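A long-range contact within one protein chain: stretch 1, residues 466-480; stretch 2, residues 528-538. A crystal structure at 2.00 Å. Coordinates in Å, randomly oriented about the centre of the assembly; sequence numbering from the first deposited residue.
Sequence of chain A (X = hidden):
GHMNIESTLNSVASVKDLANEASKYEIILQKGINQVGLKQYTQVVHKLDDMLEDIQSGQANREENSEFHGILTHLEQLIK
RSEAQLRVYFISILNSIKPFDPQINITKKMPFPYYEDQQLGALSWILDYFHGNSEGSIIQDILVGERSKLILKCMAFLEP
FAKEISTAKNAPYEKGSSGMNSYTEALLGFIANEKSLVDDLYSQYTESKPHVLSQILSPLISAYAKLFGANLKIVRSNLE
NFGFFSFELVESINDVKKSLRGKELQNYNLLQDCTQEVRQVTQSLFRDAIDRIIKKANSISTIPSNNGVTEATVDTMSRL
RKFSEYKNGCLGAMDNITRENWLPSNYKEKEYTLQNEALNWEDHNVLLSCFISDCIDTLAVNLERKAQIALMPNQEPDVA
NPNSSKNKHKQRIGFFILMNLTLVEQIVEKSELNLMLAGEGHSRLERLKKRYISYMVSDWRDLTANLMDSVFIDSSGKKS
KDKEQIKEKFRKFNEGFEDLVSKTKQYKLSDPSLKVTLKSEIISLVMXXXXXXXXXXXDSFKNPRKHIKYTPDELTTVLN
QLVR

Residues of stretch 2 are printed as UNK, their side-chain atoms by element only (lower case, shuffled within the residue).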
# COMPACT_ATOMS: atom_id res chain seq x y z
N ASN A 466 -10.46 41.38 32.25
CA ASN A 466 -10.07 42.72 32.66
C ASN A 466 -11.21 43.41 33.40
O ASN A 466 -10.99 44.05 34.43
CB ASN A 466 -9.67 43.58 31.45
CG ASN A 466 -8.38 43.11 30.81
OD1 ASN A 466 -7.52 42.52 31.47
ND2 ASN A 466 -8.23 43.39 29.52
N LEU A 467 -12.42 43.27 32.88
CA LEU A 467 -13.60 43.87 33.48
C LEU A 467 -13.86 43.27 34.86
O LEU A 467 -14.13 43.99 35.82
CB LEU A 467 -14.83 43.64 32.59
CG LEU A 467 -16.14 44.30 33.04
CD1 LEU A 467 -15.96 45.81 33.08
CD2 LEU A 467 -17.27 43.92 32.08
N MET A 468 -13.77 41.94 34.96
CA MET A 468 -14.01 41.27 36.23
C MET A 468 -12.99 41.72 37.28
O MET A 468 -13.34 41.98 38.43
CB MET A 468 -13.93 39.74 36.06
CG MET A 468 -14.40 38.99 37.32
SD MET A 468 -14.15 37.20 37.31
CE MET A 468 -12.40 37.11 37.75
N ASP A 469 -11.73 41.82 36.87
CA ASP A 469 -10.68 42.27 37.77
C ASP A 469 -10.91 43.70 38.28
O ASP A 469 -10.64 43.99 39.44
CB ASP A 469 -9.31 42.19 37.09
CG ASP A 469 -8.75 40.78 37.04
OD1 ASP A 469 -7.62 40.62 36.52
OD2 ASP A 469 -9.42 39.83 37.51
N SER A 470 -11.39 44.58 37.41
CA SER A 470 -11.63 45.96 37.82
C SER A 470 -12.72 46.01 38.89
O SER A 470 -12.68 46.85 39.80
CB SER A 470 -12.04 46.83 36.63
OG SER A 470 -13.43 46.70 36.34
N VAL A 471 -13.69 45.12 38.78
CA VAL A 471 -14.77 45.08 39.75
C VAL A 471 -14.28 44.52 41.10
O VAL A 471 -14.53 45.11 42.15
CB VAL A 471 -15.94 44.23 39.22
CG1 VAL A 471 -17.08 44.20 40.24
CG2 VAL A 471 -16.43 44.82 37.90
N PHE A 472 -13.55 43.41 41.06
CA PHE A 472 -13.04 42.81 42.28
C PHE A 472 -12.16 43.79 43.07
O PHE A 472 -12.36 44.00 44.26
CB PHE A 472 -12.22 41.56 41.96
CG PHE A 472 -13.04 40.31 41.80
CD1 PHE A 472 -14.29 40.35 41.18
CD2 PHE A 472 -12.54 39.09 42.23
CE1 PHE A 472 -15.02 39.19 40.99
CE2 PHE A 472 -13.27 37.92 42.05
CZ PHE A 472 -14.51 37.97 41.42
N ILE A 473 -11.21 44.40 42.37
CA ILE A 473 -10.27 45.34 42.99
C ILE A 473 -10.99 46.52 43.66
O ILE A 473 -10.47 47.13 44.59
CB ILE A 473 -9.27 45.88 41.93
CG1 ILE A 473 -8.09 46.56 42.62
CG2 ILE A 473 -9.96 46.86 40.99
CD1 ILE A 473 -7.07 45.59 43.16
N ASP A 474 -12.19 46.82 43.18
CA ASP A 474 -12.97 47.93 43.70
C ASP A 474 -14.13 47.49 44.60
O ASP A 474 -15.01 48.29 44.92
CB ASP A 474 -13.48 48.76 42.51
CG ASP A 474 -14.43 49.88 42.92
OD1 ASP A 474 -15.66 49.63 42.96
OD2 ASP A 474 -13.94 51.00 43.19
N SER A 475 -14.12 46.24 45.05
CA SER A 475 -15.22 45.79 45.90
C SER A 475 -14.83 45.07 47.20
O SER A 475 -15.26 43.94 47.44
CB SER A 475 -16.16 44.89 45.08
OG SER A 475 -16.68 45.58 43.95
N SER A 476 -14.03 45.72 48.04
CA SER A 476 -13.62 45.12 49.30
C SER A 476 -14.14 45.84 50.54
O SER A 476 -14.12 45.29 51.65
CB SER A 476 -12.10 45.02 49.37
OG SER A 476 -11.61 44.06 48.44
N GLY A 477 -14.60 47.08 50.37
CA GLY A 477 -15.13 47.84 51.49
C GLY A 477 -16.57 48.22 51.20
O GLY A 477 -17.31 47.41 50.65
N LYS A 478 -16.97 49.43 51.57
CA LYS A 478 -18.34 49.88 51.30
C LYS A 478 -18.56 49.99 49.79
O LYS A 478 -17.61 50.14 49.03
CB LYS A 478 -18.61 51.24 51.94
CG LYS A 478 -18.68 51.25 53.45
CD LYS A 478 -19.10 52.63 53.93
CE LYS A 478 -19.09 52.75 55.44
NZ LYS A 478 -19.36 54.16 55.84
N LYS A 479 -19.83 49.94 49.38
CA LYS A 479 -20.23 50.05 47.97
C LYS A 479 -19.86 51.43 47.43
O LYS A 479 -20.33 52.45 47.93
CB LYS A 479 -21.74 49.81 47.84
CG LYS A 479 -22.30 49.82 46.41
CD LYS A 479 -21.83 48.62 45.61
CE LYS A 479 -22.34 48.66 44.15
NZ LYS A 479 -23.80 48.37 43.99
N SER A 480 -19.04 51.46 46.38
CA SER A 480 -18.57 52.70 45.78
C SER A 480 -19.59 53.79 45.42
O SER A 480 -20.68 53.51 44.90
CB SER A 480 -17.73 52.37 44.54
OG SER A 480 -17.19 53.55 43.96
N UNK A 528 -23.39 37.56 29.98
CA UNK A 528 -23.71 37.35 31.40
C UNK A 528 -22.92 38.33 32.29
O UNK A 528 -23.48 38.90 33.22
c UNK A 528 -23.31 35.89 31.63
c UNK A 528 -23.64 35.26 30.29
c UNK A 528 -23.09 36.28 29.31
N UNK A 529 -21.64 38.52 31.98
CA UNK A 529 -20.82 39.43 32.78
C UNK A 529 -21.25 40.89 32.68
O UNK A 529 -21.32 41.58 33.69
c UNK A 529 -18.45 40.12 33.32
c UNK A 529 -19.34 39.32 32.38
s UNK A 529 -16.70 39.95 32.97
c UNK A 529 -16.43 38.20 33.54
N UNK A 530 -21.52 41.36 31.47
CA UNK A 530 -21.93 42.76 31.33
C UNK A 530 -23.24 43.07 32.05
O UNK A 530 -23.39 44.14 32.62
c UNK A 530 -22.04 43.16 29.85
c UNK A 530 -23.59 46.61 29.35
c UNK A 530 -22.51 47.44 29.65
c UNK A 530 -22.18 44.66 29.70
c UNK A 530 -23.42 45.23 29.38
c UNK A 530 -21.27 46.90 29.95
o UNK A 530 -22.68 48.80 29.68
c UNK A 530 -21.11 45.51 29.98
N UNK A 531 -24.19 42.14 32.00
CA UNK A 531 -25.46 42.36 32.68
C UNK A 531 -25.23 42.52 34.18
O UNK A 531 -25.85 43.37 34.82
c UNK A 531 -27.91 40.10 30.68
o UNK A 531 -28.93 40.53 30.09
c UNK A 531 -26.43 41.20 32.42
o UNK A 531 -27.78 38.91 31.05
c UNK A 531 -26.78 41.07 30.94
N UNK A 532 -24.34 41.71 34.74
CA UNK A 532 -24.03 41.77 36.17
C UNK A 532 -23.29 43.06 36.52
O UNK A 532 -23.56 43.70 37.54
c UNK A 532 -23.47 35.73 35.73
n UNK A 532 -22.27 35.65 35.16
n UNK A 532 -23.85 36.83 36.36
c UNK A 532 -23.04 38.04 36.48
c UNK A 532 -23.95 39.25 36.53
n UNK A 532 -24.30 34.70 35.66
c UNK A 532 -23.18 40.56 36.57
N UNK A 533 -22.35 43.44 35.66
CA UNK A 533 -21.57 44.66 35.84
C UNK A 533 -22.47 45.90 35.76
O UNK A 533 -22.41 46.80 36.61
c UNK A 533 -18.26 47.65 35.70
c UNK A 533 -19.02 46.48 35.78
c UNK A 533 -19.72 46.01 34.68
c UNK A 533 -18.92 47.90 33.40
c UNK A 533 -19.67 46.73 33.49
c UNK A 533 -18.22 48.36 34.50
c UNK A 533 -20.48 44.71 34.75
N UNK A 534 -23.31 45.93 34.73
CA UNK A 534 -24.24 47.04 34.52
C UNK A 534 -25.21 47.13 35.70
O UNK A 534 -25.47 48.20 36.22
c UNK A 534 -27.41 47.64 33.32
c UNK A 534 -28.11 49.70 32.30
c UNK A 534 -25.80 49.02 32.21
c UNK A 534 -26.81 49.95 31.89
c UNK A 534 -25.02 46.82 33.22
c UNK A 534 -26.10 47.85 32.92
o UNK A 534 -29.11 50.59 31.99
c UNK A 534 -28.42 48.56 33.01
N UNK A 535 -25.74 45.99 36.12
CA UNK A 535 -26.68 45.97 37.23
C UNK A 535 -26.02 46.42 38.54
O UNK A 535 -26.65 47.07 39.37
c UNK A 535 -27.25 44.56 37.40
o UNK A 535 -28.15 44.51 38.49
N UNK A 536 -24.76 46.08 38.71
CA UNK A 536 -24.03 46.43 39.91
C UNK A 536 -23.77 47.93 40.04
O UNK A 536 -23.78 48.49 41.14
n UNK A 536 -20.70 41.53 40.52
n UNK A 536 -20.59 43.69 41.28
c UNK A 536 -20.62 42.83 40.27
n UNK A 536 -20.57 43.25 39.01
c UNK A 536 -22.70 45.66 39.94
c UNK A 536 -20.50 45.15 41.14
c UNK A 536 -21.87 45.86 41.21
N UNK A 537 -23.57 48.60 38.90
CA UNK A 537 -23.25 50.02 38.93
C UNK A 537 -24.19 51.03 38.27
O UNK A 537 -23.96 52.23 38.38
o UNK A 537 -17.45 47.89 41.00
c UNK A 537 -18.55 48.41 40.35
c UNK A 537 -18.96 47.91 39.12
c UNK A 537 -20.74 49.56 39.05
c UNK A 537 -19.23 49.47 40.93
c UNK A 537 -20.06 48.48 38.48
c UNK A 537 -21.87 50.24 38.32
c UNK A 537 -20.31 50.04 40.29
N UNK A 538 -25.23 50.56 37.59
CA UNK A 538 -26.12 51.48 36.90
C UNK A 538 -26.71 52.56 37.80
O UNK A 538 -26.83 53.72 37.41
c UNK A 538 -30.34 50.38 35.93
c UNK A 538 -29.35 49.34 36.44
c UNK A 538 -27.25 50.70 36.21
c UNK A 538 -28.18 49.99 37.17
n UNK A 538 -31.09 51.04 37.04

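Position 528 carries three carbons that close a ring onto its own backbone N, and it touches nothing on stretch 1. It is proline, P528; without an N–H, it leaves the helix kinked where its N has no bond to the turn before.

Position 529 has an unbranched chain of two carbons, a sulfur and a last carbon, pointing toward stretch 1. This is methionine, M529: its SD lies 4.1 Å from L467 CD2 and its CE 3.9 Å from M468 CB, so one flexible chain serves two neighbouring residues.

Position 530 shows one carbon, then a six-carbon ring bearing an oxygen, set sideways and making no contact with stretch 1. That is tyrosine, Y530, its hydroxyl hydrogen-bonded elsewhere in the structure. At 531, three carbons, the third with two oxygens, give glutamate, E531. At 532, three carbons, a nitrogen and a carbon with two more nitrogens give arginine, R532. Both are exposed and out of reach of stretch 1.

Position 533 holds one carbon and a six-carbon ring with no oxygen, buried and directed toward L467 and V471: phenylalanine, F533. L467 CD1 sits 3.6 Å from the centroid of the F533 ring, 12° off the normal, a CH-pi contact over one face. V471 CG2 comes to 3.7 Å from F533 CD1.

Position 534 repeats the oxygen-bearing ring, so it is tyrosine, Y534; position 535, one carbon and one oxygen, is serine, S535. Neither reaches stretch 1.

Position 536 has three carbons, a nitrogen and a carbon with two further nitrogens. The chain points toward stretch 1 and packs on V471, whose CG1 lies over one face of the terminal group, while K479 meets the backbone O. This is arginine, R536: V471 CG1 is 3.7 Å from its CD, and K479 NZ donates a hydrogen bond to R536 O at 2.9 Å.

Position 537 is a buried ring with an oxygen, leaving its backbone sideways but ending near V471, D474 and S475. It is tyrosine, Y537, whose OH donates to D474 OD1 at 3.2 Å, with the acceptor at the ring edge.

Position 538, four carbons in a row ending in nitrogen, is lysine, K538, out of reach.

The two helices run 30° apart, their axes 11.0 Å from each other at closest approach. Spacings of four set the rule: L467 meets M529 and F533, and V471 meets F533 and the Y537 ring, mostly through carbon and sulfur, with the Y537 hydroxyl also close to V471 CG1. Past the end of the first helix, polar groups take over: D474 accepts a hydrogen bond from the Y537 hydroxyl, and K479 reaches back to a carbonyl near the end of the second.

Stretch 2 528-538: PMYERFYSRYK
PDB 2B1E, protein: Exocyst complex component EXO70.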